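PDB 2H30: peptide methionine sulfoxide reductase msrA/msrB from Neisseria gonorrhoeae, which reduces oxidised methionine in proteins, its N-terminal thioredoxin-like domain, the part in this structure, being able to pass electrons from DsbD to the downstream reductase domains. Local coordinates for residues Q115-L127 with G132-E144. The protein carries 2 engineered substitutions. Numbering follows the deposited sequence.
Sequences QNLNISVYPSWAL and GDVQRIVKGSINE
Trp125 and Val138 face each other as a hydrogen-bonded pair in the C-terminal antiparallel beta hairpin of the thioredoxin fold, which helix 144-152 follows; strand 134-139 forms one edge of the central sheet. Trp125 N gives its hydrogen to Val138 O at 2.8 Å, and Val138 N returns a nearly straight bond (170°) to Trp125 O. At the next hydrogen-bonded pair, two residues along, Leu127 O receives Gln135 N and, weakly, Arg136 N, since Gln135 and Arg136 both face Leu127, a classic beta bulge. Pro123, just before strand 124-128 and reached through a cis peptide bond, is the cis-proline of thioredoxin folds; its side chain touches the CxxC residues, the likely redox site.

The tight side is the face carrying Trp125 and Leu127, toward helix 144-152. Ile142 lies over the indole: its CG1 stands 3.7 Å from the centroid of the five-membered ring of Trp125, a CH-pi contact, and its CD1 covers the middle of the ring system. Ile142 CG1 sits between its own backbone N and carbonyl carbon (chi1 63°), which brings that branch onto the ring. Arg136 CB packs on Leu127 CB before the chain bends off to bond Pro154 O and Ala156 O.

On the opposite face the packing is thinner and nearer solvent. Exposed Ile137 rests its CD1 3.4 Å from Leu117 O and its CG2 4.1 Å from Ile119 CD1. Back on the Trp125 side, a water in the indole plane accepts from Trp125 NE1 at 2.9 Å and from Ile142 N.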
loop_
_atom_site.group_PDB
_atom_site.type_symbol
_atom_site.label_atom_id
_atom_site.label_comp_id
_atom_site.label_asym_id
_atom_site.label_seq_id
_atom_site.Cartn_x
_atom_site.Cartn_y
_atom_site.Cartn_z
ATOM N N GLN A 115 -1.385 3.391 12.180
ATOM C CA GLN A 115 -2.050 3.771 13.425
ATOM C C GLN A 115 -3.157 4.810 13.183
ATOM O O GLN A 115 -4.252 4.654 13.737
ATOM C CB GLN A 115 -1.020 4.323 14.410
ATOM C CG GLN A 115 -0.124 3.218 14.923
ATOM C CD GLN A 115 0.864 3.778 15.902
ATOM O OE1 GLN A 115 0.461 4.338 16.922
ATOM N NE2 GLN A 115 2.136 3.729 15.574
ATOM N N ASN A 116 -2.894 5.838 12.374
ATOM C CA ASN A 116 -3.919 6.843 12.029
ATOM C C ASN A 116 -5.147 6.225 11.386
ATOM O O ASN A 116 -6.250 6.684 11.565
ATOM C CB ASN A 116 -3.354 7.922 11.096
ATOM C CG ASN A 116 -2.296 8.790 11.742
ATOM O OD1 ASN A 116 -1.542 9.482 11.026
ATOM N ND2 ASN A 116 -2.205 8.750 13.056
ATOM N N LEU A 117 -4.924 5.191 10.563
ATOM C CA LEU A 117 -6.015 4.550 9.873
ATOM C C LEU A 117 -6.613 3.371 10.622
ATOM O O LEU A 117 -7.544 2.728 10.105
ATOM C CB LEU A 117 -5.574 4.150 8.442
ATOM C CG LEU A 117 -5.074 5.273 7.554
ATOM C CD1 LEU A 117 -4.855 4.749 6.097
ATOM C CD2 LEU A 117 -5.958 6.424 7.522
ATOM N N ASN A 118 -6.109 3.077 11.832
ATOM C CA ASN A 118 -6.575 1.927 12.607
ATOM C C ASN A 118 -6.420 0.596 11.847
ATOM O O ASN A 118 -7.311 -0.275 11.881
ATOM C CB ASN A 118 -8.025 2.146 13.122
ATOM C CG ASN A 118 -8.453 1.147 14.173
ATOM O OD1 ASN A 118 -7.633 0.624 14.940
ATOM N ND2 ASN A 118 -9.746 0.848 14.192
ATOM N N ILE A 119 -5.251 0.456 11.203
ATOM C CA ILE A 119 -4.962 -0.792 10.499
ATOM C C ILE A 119 -4.226 -1.683 11.500
ATOM O O ILE A 119 -3.203 -1.278 12.034
ATOM C CB ILE A 119 -4.242 -0.559 9.179
ATOM C CG1 ILE A 119 -5.325 0.040 8.204
ATOM C CG2 ILE A 119 -3.632 -1.893 8.690
ATOM C CD1 ILE A 119 -4.891 0.251 6.826
ATOM N N SER A 120 -4.754 -2.889 11.703
ATOM C CA SER A 120 -4.178 -3.805 12.688
ATOM C C SER A 120 -3.925 -5.201 12.127
ATOM O O SER A 120 -3.306 -6.074 12.816
ATOM C CB SER A 120 -5.095 -3.938 13.958
ATOM O OG SER A 120 -6.420 -4.255 13.532
ATOM N N VAL A 121 -4.440 -5.428 10.910
ATOM C CA VAL A 121 -4.326 -6.733 10.281
ATOM C C VAL A 121 -3.780 -6.569 8.886
ATOM O O VAL A 121 -4.007 -5.567 8.251
ATOM C CB VAL A 121 -5.614 -7.546 10.284
ATOM C CG1 VAL A 121 -6.191 -7.708 11.724
ATOM C CG2 VAL A 121 -6.609 -7.036 9.354
ATOM N N TYR A 122 -3.014 -7.554 8.478
ATOM C CA TYR A 122 -2.397 -7.516 7.140
ATOM C C TYR A 122 -2.785 -8.731 6.342
ATOM O O TYR A 122 -3.001 -9.857 6.922
ATOM C CB TYR A 122 -0.888 -7.510 7.274
ATOM C CG TYR A 122 -0.293 -6.300 7.980
ATOM C CD1 TYR A 122 -0.703 -4.994 7.653
ATOM C CD2 TYR A 122 0.704 -6.455 8.912
ATOM C CE1 TYR A 122 -0.074 -3.872 8.242
ATOM C CE2 TYR A 122 1.297 -5.330 9.524
ATOM C CZ TYR A 122 0.904 -4.070 9.155
ATOM O OH TYR A 122 1.487 -2.959 9.675
ATOM N N PRO A 123 -2.844 -8.562 5.022
ATOM C CA PRO A 123 -2.788 -7.252 4.345
ATOM C C PRO A 123 -4.066 -6.477 4.630
ATOM O O PRO A 123 -5.080 -7.053 5.046
ATOM C CB PRO A 123 -2.773 -7.629 2.855
ATOM C CG PRO A 123 -3.267 -9.051 2.805
ATOM C CD PRO A 123 -3.115 -9.695 4.109
ATOM N N SER A 124 -3.976 -5.176 4.450
ATOM C CA SER A 124 -5.174 -4.340 4.360
ATOM C C SER A 124 -4.899 -3.288 3.323
ATOM O O SER A 124 -3.724 -3.055 2.955
ATOM C CB SER A 124 -5.455 -3.602 5.685
ATOM O OG SER A 124 -5.983 -4.528 6.651
ATOM N N TRP A 125 -5.977 -2.674 2.837
ATOM C CA TRP A 125 -5.846 -1.678 1.748
ATOM C C TRP A 125 -6.546 -0.407 2.128
ATOM O O TRP A 125 -7.562 -0.464 2.842
ATOM C CB TRP A 125 -6.521 -2.238 0.502
ATOM C CG TRP A 125 -5.753 -3.442 -0.079
ATOM C CD1 TRP A 125 -5.828 -4.782 0.337
ATOM C CD2 TRP A 125 -4.901 -3.412 -1.208
ATOM N NE1 TRP A 125 -5.003 -5.544 -0.486
ATOM C CE2 TRP A 125 -4.420 -4.733 -1.428
ATOM C CE3 TRP A 125 -4.431 -2.379 -2.019
ATOM C CZ2 TRP A 125 -3.533 -5.042 -2.492
ATOM C CZ3 TRP A 125 -3.551 -2.672 -3.086
ATOM C CH2 TRP A 125 -3.096 -4.012 -3.299
ATOM N N ALA A 126 -6.004 0.714 1.668
ATOM C CA ALA A 126 -6.757 1.971 1.812
ATOM C C ALA A 126 -6.841 2.682 0.482
ATOM O O ALA A 126 -5.910 2.633 -0.304
ATOM C CB ALA A 126 -6.096 2.876 2.861
ATOM N N LEU A 127 -7.993 3.326 0.221
ATOM C CA LEU A 127 -8.140 4.125 -0.964
ATOM C C LEU A 127 -8.204 5.596 -0.474
ATOM O O LEU A 127 -9.070 5.908 0.338
ATOM C CB LEU A 127 -9.416 3.705 -1.730
ATOM C CG LEU A 127 -9.612 4.562 -3.001
ATOM C CD1 LEU A 127 -8.661 4.043 -4.048
ATOM C CD2 LEU A 127 -11.051 4.415 -3.366
ATOM N N GLY A 132 -6.792 13.831 -1.199
ATOM C CA GLY A 132 -6.004 13.422 -0.059
ATOM C C GLY A 132 -6.815 12.812 1.081
ATOM O O GLY A 132 -6.238 12.412 2.087
ATOM N N ASP A 133 -8.134 12.719 0.911
ATOM C CA ASP A 133 -9.019 12.195 1.956
ATOM C C ASP A 133 -9.095 10.661 1.935
ATOM O O ASP A 133 -9.067 10.041 0.836
ATOM C CB ASP A 133 -10.424 12.772 1.785
ATOM C CG ASP A 133 -11.009 12.542 0.357
ATOM O OD1 ASP A 133 -10.336 12.897 -0.651
ATOM O OD2 ASP A 133 -12.151 12.015 0.253
ATOM N N VAL A 134 -9.207 10.051 3.113
ATOM C CA VAL A 134 -9.383 8.599 3.166
ATOM C C VAL A 134 -10.814 8.266 2.775
ATOM O O VAL A 134 -11.798 8.746 3.371
ATOM C CB VAL A 134 -9.144 8.072 4.569
ATOM C CG1 VAL A 134 -9.346 6.539 4.619
ATOM C CG2 VAL A 134 -7.682 8.386 4.970
ATOM N N GLN A 135 -10.966 7.411 1.745
ATOM C CA GLN A 135 -12.289 7.035 1.229
ATOM C C GLN A 135 -12.744 5.630 1.585
ATOM O O GLN A 135 -13.938 5.367 1.725
ATOM C CB GLN A 135 -12.346 7.215 -0.277
ATOM C CG GLN A 135 -12.122 8.689 -0.597
ATOM C CD GLN A 135 -12.164 8.999 -2.036
ATOM O OE1 GLN A 135 -11.771 8.201 -2.858
ATOM N NE2 GLN A 135 -12.501 10.263 -2.342
ATOM N N ARG A 136 -11.800 4.712 1.763
ATOM C CA ARG A 136 -12.181 3.346 2.029
ATOM C C ARG A 136 -10.988 2.641 2.659
ATOM O O ARG A 136 -9.828 2.898 2.283
ATOM C CB ARG A 136 -12.482 2.620 0.677
ATOM C CG ARG A 136 -13.025 1.211 0.768
ATOM C CD ARG A 136 -14.554 1.259 1.125
ATOM N NE ARG A 136 -15.130 -0.072 1.123
ATOM C CZ ARG A 136 -15.793 -0.556 0.078
ATOM N NH1 ARG A 136 -15.949 0.200 -1.010
ATOM N NH2 ARG A 136 -16.303 -1.772 0.167
ATOM N N ILE A 137 -11.277 1.792 3.636
ATOM C CA ILE A 137 -10.265 0.854 4.201
ATOM C C ILE A 137 -10.855 -0.547 4.154
ATOM O O ILE A 137 -12.021 -0.796 4.523
ATOM C CB ILE A 137 -9.936 1.185 5.683
ATOM C CG1 ILE A 137 -9.289 2.576 5.766
ATOM C CG2 ILE A 137 -8.975 0.157 6.242
ATOM C CD1 ILE A 137 -9.278 3.178 7.180
ATOM N N VAL A 138 -10.062 -1.473 3.608
ATOM C CA VAL A 138 -10.473 -2.851 3.476
ATOM C C VAL A 138 -9.519 -3.712 4.269
ATOM O O VAL A 138 -8.319 -3.703 4.031
ATOM C CB VAL A 138 -10.459 -3.277 1.975
ATOM C CG1 VAL A 138 -10.853 -4.757 1.839
ATOM C CG2 VAL A 138 -11.430 -2.360 1.169
ATOM N N LYS A 139 -10.080 -4.521 5.199
ATOM C CA LYS A 139 -9.254 -5.492 5.933
ATOM C C LYS A 139 -9.108 -6.744 5.075
ATOM O O LYS A 139 -10.108 -7.256 4.543
ATOM C CB LYS A 139 -10.003 -5.898 7.208
ATOM C CG LYS A 139 -9.326 -6.861 8.100
ATOM C CD LYS A 139 -10.175 -6.977 9.412
ATOM C CE LYS A 139 -10.059 -5.678 10.243
ATOM N NZ LYS A 139 -10.924 -5.580 11.483
ATOM N N GLY A 140 -7.870 -7.207 4.959
ATOM C CA GLY A 140 -7.542 -8.478 4.279
ATOM C C GLY A 140 -7.260 -8.276 2.820
ATOM O O GLY A 140 -7.131 -7.139 2.366
ATOM N N SER A 141 -7.095 -9.411 2.152
ATOM C CA SER A 141 -6.717 -9.424 0.746
ATOM C C SER A 141 -7.843 -8.993 -0.145
ATOM O O SER A 141 -9.032 -9.207 0.176
ATOM C CB SER A 141 -6.333 -10.827 0.308
ATOM O OG SER A 141 -5.282 -11.296 1.062
ATOM N N ILE A 142 -7.466 -8.446 -1.306
ATOM C CA ILE A 142 -8.424 -8.144 -2.360
ATOM C C ILE A 142 -7.869 -8.746 -3.648
ATOM O O ILE A 142 -6.638 -8.867 -3.795
ATOM C CB ILE A 142 -8.771 -6.668 -2.555
ATOM C CG1 ILE A 142 -7.545 -5.844 -2.974
ATOM C CG2 ILE A 142 -9.426 -6.100 -1.280
ATOM C CD1 ILE A 142 -7.823 -4.358 -3.211
ATOM N N ASN A 143 -8.800 -9.132 -4.525
ATOM C CA ASN A 143 -8.379 -9.590 -5.848
ATOM C C ASN A 143 -8.284 -8.468 -6.879
ATOM O O ASN A 143 -8.632 -7.312 -6.584
ATOM C CB ASN A 143 -9.272 -10.762 -6.317
ATOM C CG ASN A 143 -10.717 -10.389 -6.443
ATOM O OD1 ASN A 143 -11.076 -9.312 -6.904
ATOM N ND2 ASN A 143 -11.621 -11.328 -6.004
ATOM N N GLU A 144 -7.818 -8.799 -8.092
ATOM C CA GLU A 144 -7.572 -7.729 -9.124
ATOM C C GLU A 144 -8.840 -6.992 -9.556
ATOM O O GLU A 144 -8.849 -5.732 -9.624
ATOM C CB GLU A 144 -6.885 -8.282 -10.331
ATOM C CG GLU A 144 -6.490 -7.208 -11.241
ATOM C CD GLU A 144 -5.769 -7.736 -12.472
ATOM O OE1 GLU A 144 -5.428 -6.916 -13.352
ATOM O OE2 GLU A 144 -5.501 -8.960 -12.499
HETATM O O HOH W 1 -4.307 -8.281 -1.214
#